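Local coordinates for protein dally-like, isoform A (Drosophila melanogaster, PDB 6XTZ) that is probably a cell-surface heparan sulfate proteoglycan of the glypican family, binds Wnt and Hedgehog proteins, and can shelter the palmitoleate lipid of Wnt in its core domain, at residues Glu97-Phe102 / Asp123-Leu128; Pro8-Val13 / Gly46-Tyr51. The protein carries 5 engineered substitutions. All blocks are in the same frame, centred on the assembly; numbering follows the deposited sequence.

Contact 1: residues Glu97-Phe102 / Asp123-Leu128. With O18 (O-palmitoleoyl serine), chain H.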
ATOM      1  N   GLU A  97      22.170  10.185  12.115  1.00 45.15           N
ATOM      2  CA  GLU A  97      23.588  10.032  11.810  1.00 46.80           C
ATOM      3  C   GLU A  97      24.094  11.157  10.917  1.00 49.74           C
ATOM      4  O   GLU A  97      25.281  11.498  10.962  1.00 50.06           O
ATOM      5  CB  GLU A  97      23.840   8.676  11.150  1.00 52.71           C
ATOM      6  CG  GLU A  97      23.700   7.490  12.093  1.00 68.24           C
ATOM      7  CD  GLU A  97      23.687   6.158  11.365  1.00 79.77           C
ATOM      8  OE1 GLU A  97      22.876   5.282  11.736  1.00 81.27           O
ATOM      9  OE2 GLU A  97      24.485   5.990  10.419  1.00 84.95           O
ATOM     10  N   SER A  98      23.213  11.745  10.105  1.00 49.23           N
ATOM     11  CA  SER A  98      23.631  12.840   9.240  1.00 47.05           C
ATOM     12  C   SER A  98      23.857  14.116  10.038  1.00 45.85           C
ATOM     13  O   SER A  98      24.835  14.831   9.801  1.00 48.14           O
ATOM     14  CB  SER A  98      22.595  13.066   8.142  1.00 48.47           C
ATOM     15  OG  SER A  98      22.484  11.921   7.320  1.00 51.73           O
ATOM     16  N   ARG A  99      22.968  14.413  10.991  1.00 46.35           N
ATOM     17  CA  ARG A  99      23.128  15.602  11.823  1.00 48.34           C
ATOM     18  C   ARG A  99      24.491  15.627  12.502  1.00 55.07           C
ATOM     19  O   ARG A  99      25.125  16.685  12.606  1.00 57.95           O
ATOM     20  CB  ARG A  99      22.010  15.662  12.866  1.00 48.72           C
ATOM     21  CG  ARG A  99      22.200  16.741  13.917  1.00 56.10           C
ATOM     22  CD  ARG A  99      21.422  16.427  15.184  1.00 63.96           C
ATOM     23  NE  ARG A  99      19.983  16.601  15.014  1.00 67.49           N
ATOM     24  CZ  ARG A  99      19.315  17.687  15.390  1.00 72.45           C
ATOM     25  NH1 ARG A  99      19.957  18.696  15.962  1.00 71.16           N
ATOM     26  NH2 ARG A  99      18.005  17.763  15.198  1.00 76.99           N
ATOM     27  N   THR A 100      24.967  14.467  12.962  1.00 52.94           N
ATOM     28  CA  THR A 100      26.270  14.406  13.617  1.00 54.22           C
ATOM     29  C   THR A 100      27.404  14.537  12.607  1.00 53.93           C
ATOM     30  O   THR A 100      28.352  15.301  12.821  1.00 60.98           O
ATOM     31  CB  THR A 100      26.401  13.103  14.405  1.00 53.00           C
ATOM     32  OG1 THR A 100      25.372  13.041  15.400  1.00 55.48           O
ATOM     33  CG2 THR A 100      27.763  13.027  15.083  1.00 52.06           C
ATOM     34  N   GLN A 101      27.329  13.790  11.501  1.00 53.26           N
ATOM     35  CA  GLN A 101      28.358  13.892  10.470  1.00 52.61           C
ATOM     36  C   GLN A 101      28.402  15.294   9.876  1.00 52.34           C
ATOM     37  O   GLN A 101      29.484  15.833   9.620  1.00 53.59           O
ATOM     38  CB  GLN A 101      28.117  12.850   9.378  1.00 55.88           C
ATOM     39  CG  GLN A 101      28.338  11.415   9.832  1.00 70.61           C
ATOM     40  CD  GLN A 101      27.910  10.394   8.792  1.00 82.36           C
ATOM     41  OE1 GLN A 101      27.242  10.729   7.813  1.00 86.34           O
ATOM     42  NE2 GLN A 101      28.293   9.139   9.000  1.00 84.43           N
ATOM     43  N   PHE A 102      27.234  15.898   9.653  1.00 51.83           N
ATOM     44  CA  PHE A 102      27.205  17.259   9.131  0.51 51.59           C
ATOM     45  C   PHE A 102      27.828  18.241  10.115  1.00 51.12           C
ATOM     46  O   PHE A 102      28.604  19.116   9.713  1.00 50.93           O
ATOM     47  CB  PHE A 102      25.773  17.669   8.790  0.51 52.46           C
ATOM     48  CG  PHE A 102      25.384  17.376   7.367  0.51 54.40           C
ATOM     49  CD1 PHE A 102      25.776  18.225   6.348  0.51 55.15           C
ATOM     50  CD2 PHE A 102      24.632  16.257   7.048  0.51 52.98           C
ATOM     51  CE1 PHE A 102      25.427  17.966   5.038  0.51 54.00           C
ATOM     52  CE2 PHE A 102      24.280  15.992   5.737  0.51 51.50           C
ATOM     53  CZ  PHE A 102      24.678  16.849   4.731  0.51 50.42           C
ATOM     54  N   ASP A 123      18.504  23.540  14.362  1.00 44.50           N
ATOM     55  CA  ASP A 123      17.070  23.813  14.356  1.00 45.00           C
ATOM     56  C   ASP A 123      16.425  23.337  13.062  1.00 45.45           C
ATOM     57  O   ASP A 123      15.286  22.854  13.070  1.00 45.43           O
ATOM     58  CB  ASP A 123      16.812  25.305  14.564  1.00 46.58           C
ATOM     59  CG  ASP A 123      17.189  25.775  15.954  1.00 55.36           C
ATOM     60  OD1 ASP A 123      17.229  24.936  16.877  1.00 57.76           O
ATOM     61  OD2 ASP A 123      17.446  26.987  16.124  1.00 62.37           O
ATOM     62  N   LEU A 124      17.133  23.467  11.938  1.00 43.57           N
ATOM     63  CA  LEU A 124      16.602  22.973  10.672  1.00 41.34           C
ATOM     64  C   LEU A 124      16.495  21.454  10.678  1.00 45.91           C
ATOM     65  O   LEU A 124      15.488  20.896  10.228  1.00 51.85           O
ATOM     66  CB  LEU A 124      17.478  23.445   9.512  1.00 41.83           C
ATOM     67  CG  LEU A 124      17.103  22.907   8.128  1.00 42.23           C
ATOM     68  CD1 LEU A 124      15.665  23.266   7.773  1.00 39.71           C
ATOM     69  CD2 LEU A 124      18.066  23.433   7.072  1.00 42.56           C
ATOM     70  N   PHE A 125      17.523  20.769  11.186  1.00 46.71           N
ATOM     71  CA  PHE A 125      17.464  19.314  11.288  1.00 48.95           C
ATOM     72  C   PHE A 125      16.324  18.872  12.196  1.00 43.73           C
ATOM     73  O   PHE A 125      15.632  17.893  11.901  1.00 40.99           O
ATOM     74  CB  PHE A 125      18.796  18.767  11.799  1.00 49.41           C
ATOM     75  CG  PHE A 125      19.719  18.311  10.711  1.00 53.85           C
ATOM     76  CD1 PHE A 125      19.620  17.028  10.198  1.00 54.41           C
ATOM     77  CD2 PHE A 125      20.688  19.159  10.201  1.00 59.42           C
ATOM     78  CE1 PHE A 125      20.468  16.599   9.196  1.00 58.52           C
ATOM     79  CE2 PHE A 125      21.540  18.737   9.197  1.00 63.10           C
ATOM     80  CZ  PHE A 125      21.428  17.454   8.693  1.00 60.58           C
ATOM     81  N   LYS A 126      16.114  19.588  13.304  1.00 43.08           N
ATOM     82  CA  LYS A 126      15.024  19.247  14.212  1.00 43.26           C
ATOM     83  C   LYS A 126      13.675  19.334  13.506  1.00 46.65           C
ATOM     84  O   LYS A 126      12.807  18.477  13.704  1.00 43.96           O
ATOM     85  CB  LYS A 126      15.059  20.163  15.435  1.00 47.80           C
ATOM     86  CG  LYS A 126      14.073  19.782  16.529  1.00 64.42           C
ATOM     87  CD  LYS A 126      14.249  20.655  17.763  1.00 75.66           C
ATOM     88  CE  LYS A 126      14.002  22.122  17.445  1.00 83.91           C
ATOM     89  NZ  LYS A 126      14.160  22.987  18.648  1.00 88.56           N
ATOM     90  N   GLU A 127      13.486  20.359  12.672  1.00 42.98           N
ATOM     91  CA  GLU A 127      12.253  20.459  11.898  1.00 39.55           C
ATOM     92  C   GLU A 127      12.150  19.331  10.880  1.00 36.64           C
ATOM     93  O   GLU A 127      11.062  18.791  10.652  1.00 34.85           O
ATOM     94  CB  GLU A 127      12.175  21.816  11.200  1.00 42.82           C
ATOM     95  CG  GLU A 127      12.162  23.015  12.138  1.00 54.10           C
ATOM     96  CD  GLU A 127      10.785  23.311  12.707  1.00 68.63           C
ATOM     97  OE1 GLU A 127       9.865  22.482  12.533  1.00 69.36           O
ATOM     98  OE2 GLU A 127      10.623  24.384  13.327  1.00 72.93           O
ATOM     99  N   LEU A 128      13.272  18.963  10.257  1.00 36.89           N
ATOM    100  CA  LEU A 128      13.250  17.886   9.274  1.00 38.25           C
ATOM    101  C   LEU A 128      12.933  16.547   9.927  1.00 41.42           C
ATOM    102  O   LEU A 128      12.166  15.748   9.378  1.00 41.35           O
ATOM    103  CB  LEU A 128      14.584  17.820   8.535  1.00 35.72           C
ATOM    104  CG  LEU A 128      14.907  18.996   7.611  1.00 38.99           C
ATOM    105  CD1 LEU A 128      16.273  18.806   6.975  1.00 40.16           C
ATOM    106  CD2 LEU A 128      13.832  19.146   6.548  1.00 41.55           C
TER
HETATM  107  CA  O18 H 707      25.588   7.626   2.689  1.00 92.73           C
HETATM  108  CB  O18 H 707      25.790   8.640   3.802  1.00 93.70           C
HETATM  109  C1  O18 H 707      25.320  10.954   3.970  1.00 89.14           C
HETATM  110  C2  O18 H 707      24.289  12.014   3.723  1.00 85.44           C
HETATM  111  C3  O18 H 707      22.897  11.638   4.212  1.00 81.25           C
HETATM  112  C4  O18 H 707      21.930  12.813   4.182  1.00 77.07           C
HETATM  113  C5  O18 H 707      20.573  12.523   4.800  1.00 70.80           C
HETATM  114  C6  O18 H 707      19.677  13.748   4.912  1.00 68.05           C
HETATM  115  C7  O18 H 707      20.250  14.857   5.776  1.00 65.96           C
HETATM  116  C8  O18 H 707      19.368  16.101   5.859  1.00 63.23           C
HETATM  117  C9  O18 H 707      19.208  16.804   4.547  1.00 63.83           C
HETATM  118  C10 O18 H 707      19.701  17.986   4.232  1.00 63.81           C
HETATM  119  C11 O18 H 707      20.526  18.868   5.118  1.00 68.67           C
HETATM  120  C12 O18 H 707      20.613  20.309   4.623  1.00 73.19           C
HETATM  121  C13 O18 H 707      21.526  21.192   5.461  1.00 75.23           C
HETATM  122  C14 O18 H 707      21.577  22.645   5.010  1.00 73.23           C
HETATM  123  C15 O18 H 707      22.081  22.844   3.594  1.00 73.60           C
HETATM  124  C16 O18 H 707      22.208  24.302   3.210  1.00 72.86           C
HETATM  125  C   O18 H 707      24.208   7.050   3.003  1.00 90.60           C
HETATM  126  N   O18 H 707      25.611   8.253   1.379  1.00 91.58           N
HETATM  127  OG  O18 H 707      24.886   9.749   3.597  1.00 92.25           O
HETATM  128  O11 O18 H 707      26.406  11.153   4.445  1.00 86.85           O
HETATM  129  O   O18 H 707      24.034   5.835   3.052  1.00 90.16           O
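R99 and F125 mark the closest backbone approach of two helical segments, 97-102 and 123-128, which run nearly antiparallel at 168° with their axes 10.9 Å apart. That spacing is bridged mainly by F125 and R99; the F125 ring enters between the helices and turns one face to R99 CA and CB. R99 CA makes a CH-pi contact there, 4.0 Å from the ring centroid, and R99 CB covers the same side near CD1. The two side chains slide past each other in opposite directions: CG of R99 is anti to the backbone N (chi1 171°), and the rest of the chain reaches across to 123-128, where F125 CB lies over one guanidinium face, 3.6 Å from NH2. The NE of R99 forms a salt bridge with E129, one residue beyond the segment. F102 crosses F125 at about a right angle as side chains, its CD2 reaching the F125 ring edge 3.8 Å from CZ, with the ring planes tilted by 51°. The far end of F125 belongs to the pocket of O-palmitoleoyl serine: CE1 is 3.5 Å from C8 of the acyl chain, just before its C9-C10 double bond. S98 borders the lipid nearer its ester, with OG 3.1 Å from C3; this hydroxyl is hydrogen-bonded to L94 O one helical turn back. An alanine in place of F125 would probably open a gap between the helices and leave C8 of the lipid, F102 CD2 and the CA and CB of R99 without the ring they pack on. Segment 97-102 belongs to the long helix 51-110 and 123-128 to helix 118-134; on the latter, L124 packs against V142, M143 and F146 of helix 139-158, so a third helix joins the pair.

Contact 2: residues Pro8-Val13 / Gly46-Tyr51. With NAG (2-acetamido-2-deoxy-beta-D-glucopyranose), chain B.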
ATOM      1  N   PRO A   8     -28.470 -41.417  -9.184  1.00 70.92           N
ATOM      2  CA  PRO A   8     -27.017 -41.320  -9.018  1.00 69.18           C
ATOM      3  C   PRO A   8     -26.429 -42.587  -8.416  1.00 68.43           C
ATOM      4  O   PRO A   8     -27.113 -43.387  -7.773  1.00 71.10           O
ATOM      5  CB  PRO A   8     -26.851 -40.129  -8.070  1.00 67.13           C
ATOM      6  CG  PRO A   8     -28.122 -40.108  -7.282  1.00 68.09           C
ATOM      7  CD  PRO A   8     -29.200 -40.569  -8.226  1.00 69.06           C
ATOM      8  N   ASN A   9     -25.124 -42.752  -8.626  1.00 64.90           N
ATOM      9  CA  ASN A   9     -24.377 -43.903  -8.121  1.00 65.48           C
ATOM     10  C   ASN A   9     -23.673 -43.478  -6.837  1.00 65.16           C
ATOM     11  O   ASN A   9     -22.587 -42.893  -6.873  1.00 63.17           O
ATOM     12  CB  ASN A   9     -23.386 -44.407  -9.165  1.00 67.83           C
ATOM     13  CG  ASN A   9     -22.737 -45.716  -8.768  1.00 78.28           C
ATOM     14  OD1 ASN A   9     -23.150 -46.361  -7.805  1.00 76.86           O
ATOM     15  ND2 ASN A   9     -21.716 -46.119  -9.513  1.00 94.51           N
ATOM     16  N   CYS A  10     -24.296 -43.779  -5.696  1.00 64.03           N
ATOM     17  CA  CYS A  10     -23.735 -43.383  -4.412  1.00 61.29           C
ATOM     18  C   CYS A  10     -22.524 -44.218  -4.026  1.00 62.31           C
ATOM     19  O   CYS A  10     -21.743 -43.794  -3.168  1.00 64.59           O
ATOM     20  CB  CYS A  10     -24.804 -43.479  -3.324  1.00 55.83           C
ATOM     21  SG  CYS A  10     -26.325 -42.604  -3.741  1.00 56.49           S
ATOM     22  N   SER A  11     -22.348 -45.390  -4.640  1.00 61.80           N
ATOM     23  CA  SER A  11     -21.207 -46.233  -4.308  1.00 64.81           C
ATOM     24  C   SER A  11     -19.905 -45.661  -4.854  1.00 63.83           C
ATOM     25  O   SER A  11     -18.831 -45.941  -4.309  1.00 65.35           O
ATOM     26  CB  SER A  11     -21.430 -47.648  -4.842  1.00 71.37           C
ATOM     27  OG  SER A  11     -20.325 -48.482  -4.546  1.00 77.41           O
ATOM     28  N   ALA A  12     -19.975 -44.866  -5.923  1.00 63.67           N
ATOM     29  CA  ALA A  12     -18.771 -44.295  -6.511  1.00 63.78           C
ATOM     30  C   ALA A  12     -18.212 -43.131  -5.704  1.00 63.14           C
ATOM     31  O   ALA A  12     -17.049 -42.765  -5.899  1.00 68.33           O
ATOM     32  CB  ALA A  12     -19.051 -43.836  -7.945  1.00 63.15           C
ATOM     33  N   VAL A  13     -19.004 -42.550  -4.802  1.00 62.34           N
ATOM     34  CA  VAL A  13     -18.606 -41.368  -4.052  1.00 64.06           C
ATOM     35  C   VAL A  13     -18.598 -41.614  -2.548  1.00 66.01           C
ATOM     36  O   VAL A  13     -18.500 -40.662  -1.773  1.00 67.68           O
ATOM     37  CB  VAL A  13     -19.506 -40.165  -4.398  1.00 62.62           C
ATOM     38  CG1 VAL A  13     -19.288 -39.737  -5.838  1.00 59.70           C
ATOM     39  CG2 VAL A  13     -20.967 -40.513  -4.155  1.00 58.18           C
ATOM     40  N   GLY A  46     -33.463 -38.711  -7.063  1.00 66.95           N
ATOM     41  CA  GLY A  46     -32.866 -38.868  -5.753  1.00 61.63           C
ATOM     42  C   GLY A  46     -31.501 -38.203  -5.667  1.00 55.95           C
ATOM     43  O   GLY A  46     -30.983 -37.637  -6.630  1.00 54.15           O
ATOM     44  N   THR A  47     -30.926 -38.291  -4.470  1.00 54.76           N
ATOM     45  CA  THR A  47     -29.620 -37.718  -4.181  1.00 57.20           C
ATOM     46  C   THR A  47     -28.877 -38.625  -3.211  1.00 57.02           C
ATOM     47  O   THR A  47     -29.491 -39.355  -2.429  1.00 51.94           O
ATOM     48  CB  THR A  47     -29.739 -36.309  -3.586  1.00 60.60           C
ATOM     49  OG1 THR A  47     -28.451 -35.867  -3.141  1.00 64.15           O
ATOM     50  CG2 THR A  47     -30.706 -36.306  -2.410  1.00 59.24           C
ATOM     51  N   CYS A  48     -27.549 -38.571  -3.270  1.00 55.08           N
ATOM     52  CA  CYS A  48     -26.706 -39.363  -2.384  1.00 54.00           C
ATOM     53  C   CYS A  48     -26.351 -38.633  -1.097  1.00 55.25           C
ATOM     54  O   CYS A  48     -25.578 -39.163  -0.293  1.00 60.72           O
ATOM     55  CB  CYS A  48     -25.419 -39.780  -3.103  1.00 52.18           C
ATOM     56  SG  CYS A  48     -25.671 -40.847  -4.530  1.00 59.88           S
ATOM     57  N   CYS A  49     -26.896 -37.440  -0.880  1.00 48.50           N
ATOM     58  CA  CYS A  49     -26.584 -36.632   0.287  1.00 47.67           C
ATOM     59  C   CYS A  49     -27.835 -36.408   1.121  1.00 54.57           C
ATOM     60  O   CYS A  49     -28.937 -36.261   0.583  1.00 59.17           O
ATOM     61  CB  CYS A  49     -25.990 -35.281  -0.124  1.00 50.80           C
ATOM     62  SG  CYS A  49     -24.348 -35.402  -0.847  1.00 55.08           S
ATOM     63  N   THR A  50     -27.657 -36.387   2.435  1.00 54.95           N
ATOM     64  CA  THR A  50     -28.715 -36.027   3.364  1.00 52.82           C
ATOM     65  C   THR A  50     -28.577 -34.560   3.754  1.00 48.44           C
ATOM     66  O   THR A  50     -27.618 -33.879   3.387  1.00 52.62           O
ATOM     67  CB  THR A  50     -28.675 -36.917   4.607  1.00 53.55           C
ATOM     68  OG1 THR A  50     -27.476 -36.653   5.344  1.00 57.40           O
ATOM     69  CG2 THR A  50     -28.702 -38.387   4.210  1.00 58.65           C
ATOM     70  N   TYR A  51     -29.562 -34.078   4.514  1.00 49.68           N
ATOM     71  CA  TYR A  51     -29.523 -32.699   4.987  1.00 47.82           C
ATOM     72  C   TYR A  51     -28.354 -32.473   5.939  1.00 51.76           C
ATOM     73  O   TYR A  51     -27.745 -31.396   5.938  1.00 55.62           O
ATOM     74  CB  TYR A  51     -30.846 -32.349   5.667  1.00 51.86           C
ATOM     75  CG  TYR A  51     -31.006 -30.891   6.032  1.00 52.12           C
ATOM     76  CD1 TYR A  51     -31.604 -29.999   5.151  1.00 48.68           C
ATOM     77  CD2 TYR A  51     -30.585 -30.411   7.265  1.00 44.30           C
ATOM     78  CE1 TYR A  51     -31.765 -28.667   5.484  1.00 46.98           C
ATOM     79  CE2 TYR A  51     -30.744 -29.083   7.607  1.00 43.81           C
ATOM     80  CZ  TYR A  51     -31.333 -28.216   6.713  1.00 47.16           C
ATOM     81  OH  TYR A  51     -31.491 -26.894   7.053  1.00 45.28           O
TER
HETATM   82  C1  NAG B 701     -21.031 -47.354  -9.227  1.00 61.19           C
HETATM   83  C2  NAG B 701     -20.699 -48.111 -10.512  1.00 68.40           C
HETATM   84  C3  NAG B 701     -19.999 -49.425 -10.183  1.00 75.76           C
HETATM   85  C4  NAG B 701     -18.786 -49.173  -9.299  1.00 75.36           C
HETATM   86  C5  NAG B 701     -19.189 -48.371  -8.065  1.00 72.06           C
HETATM   87  C6  NAG B 701     -18.011 -47.981  -7.202  1.00 78.01           C
HETATM   88  C7  NAG B 701     -22.036 -47.929 -12.562  1.00 71.39           C
HETATM   89  C8  NAG B 701     -23.337 -48.264 -13.227  1.00 67.17           C
HETATM   90  N2  NAG B 701     -21.896 -48.351 -11.301  1.00 69.30           N
HETATM   91  O3  NAG B 701     -19.598 -50.065 -11.389  1.00 79.87           O
HETATM   92  O4  NAG B 701     -18.216 -50.412  -8.890  1.00 78.38           O
HETATM   93  O5  NAG B 701     -19.832 -47.150  -8.464  1.00 67.29           O
HETATM   94  O6  NAG B 701     -16.839 -47.784  -7.980  1.00 85.65           O
HETATM   95  O7  NAG B 701     -21.151 -47.305 -13.141  1.00 72.38           O
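The C10-C48 disulfide joins two loop segments of the cysteine-rich end of the glypican core: 8-13, ahead of helix 14-19, and the loop segment 46-51, which leads into helix 51-110. The bond from CA to CB of C10 points toward 46-51, and C10 CB lies 3.8 Å from C48 CB. Its SG stands beside the backbone N (chi1 -52°), anti to the carbonyl carbon, and completes the covalent bond to C48 SG at 2.0 Å. C48 also holds its sulfur anti to its carbonyl carbon, and the torsion about the S-S bond is -86°, close to the unstrained right angle. P8 packs beside this bridge: its CB and CG both touch C48 SG, CG at 3.8 Å, while CD rests near the carbonyl O of G46. At G46 the backbone angles would press a CB against the preceding carbonyl, a conformation suited to glycine. No hydrogen bond links the two segments, which meet through sulfur and the proline ring.

Within 46-51, T47 OG1 accepts from C49 N at 3.2 Å, forming an ST turn across C48. C49 forms a second disulfide, with C239, and backbone hydrogen bonding between C48 and C239 runs beside it. T50 is the N-cap of helix 51-110, its OG1 bonded to M53 N. CB of N9 leaves the backbone away from 46-51, and the side chain carries the N-linked glycan. The sugar lies beside S11 and A12: A12 CB is 3.4 Å from O5 of the N-acetylglucosamine, S11 OG lies 3.6 Å from its C6, and N9 ND2 is bonded to its C1 at 1.4 Å.

How the contacts relate
From the N terminus the chain enters contact 2 first. Its disulfide closes a mostly irregular loop of 37 residues, which includes the short helix 14-19, and so ties the N-terminal end of the chain to the loop just before helix 51-110. That helix then carries the chain to the other side of the molecule's centre. There contact 1 closes a smaller, largely helical loop by pairing the far part of helix 51-110 with helix 118-134. The two loops follow in series, neither nesting nor crossing. Their centres are 75 Å apart, and helix 51-110, which begins at the end of contact 2's second segment and carries one side of contact 1, connects the cross-linked, glycosylated end to the lipid-binding helices.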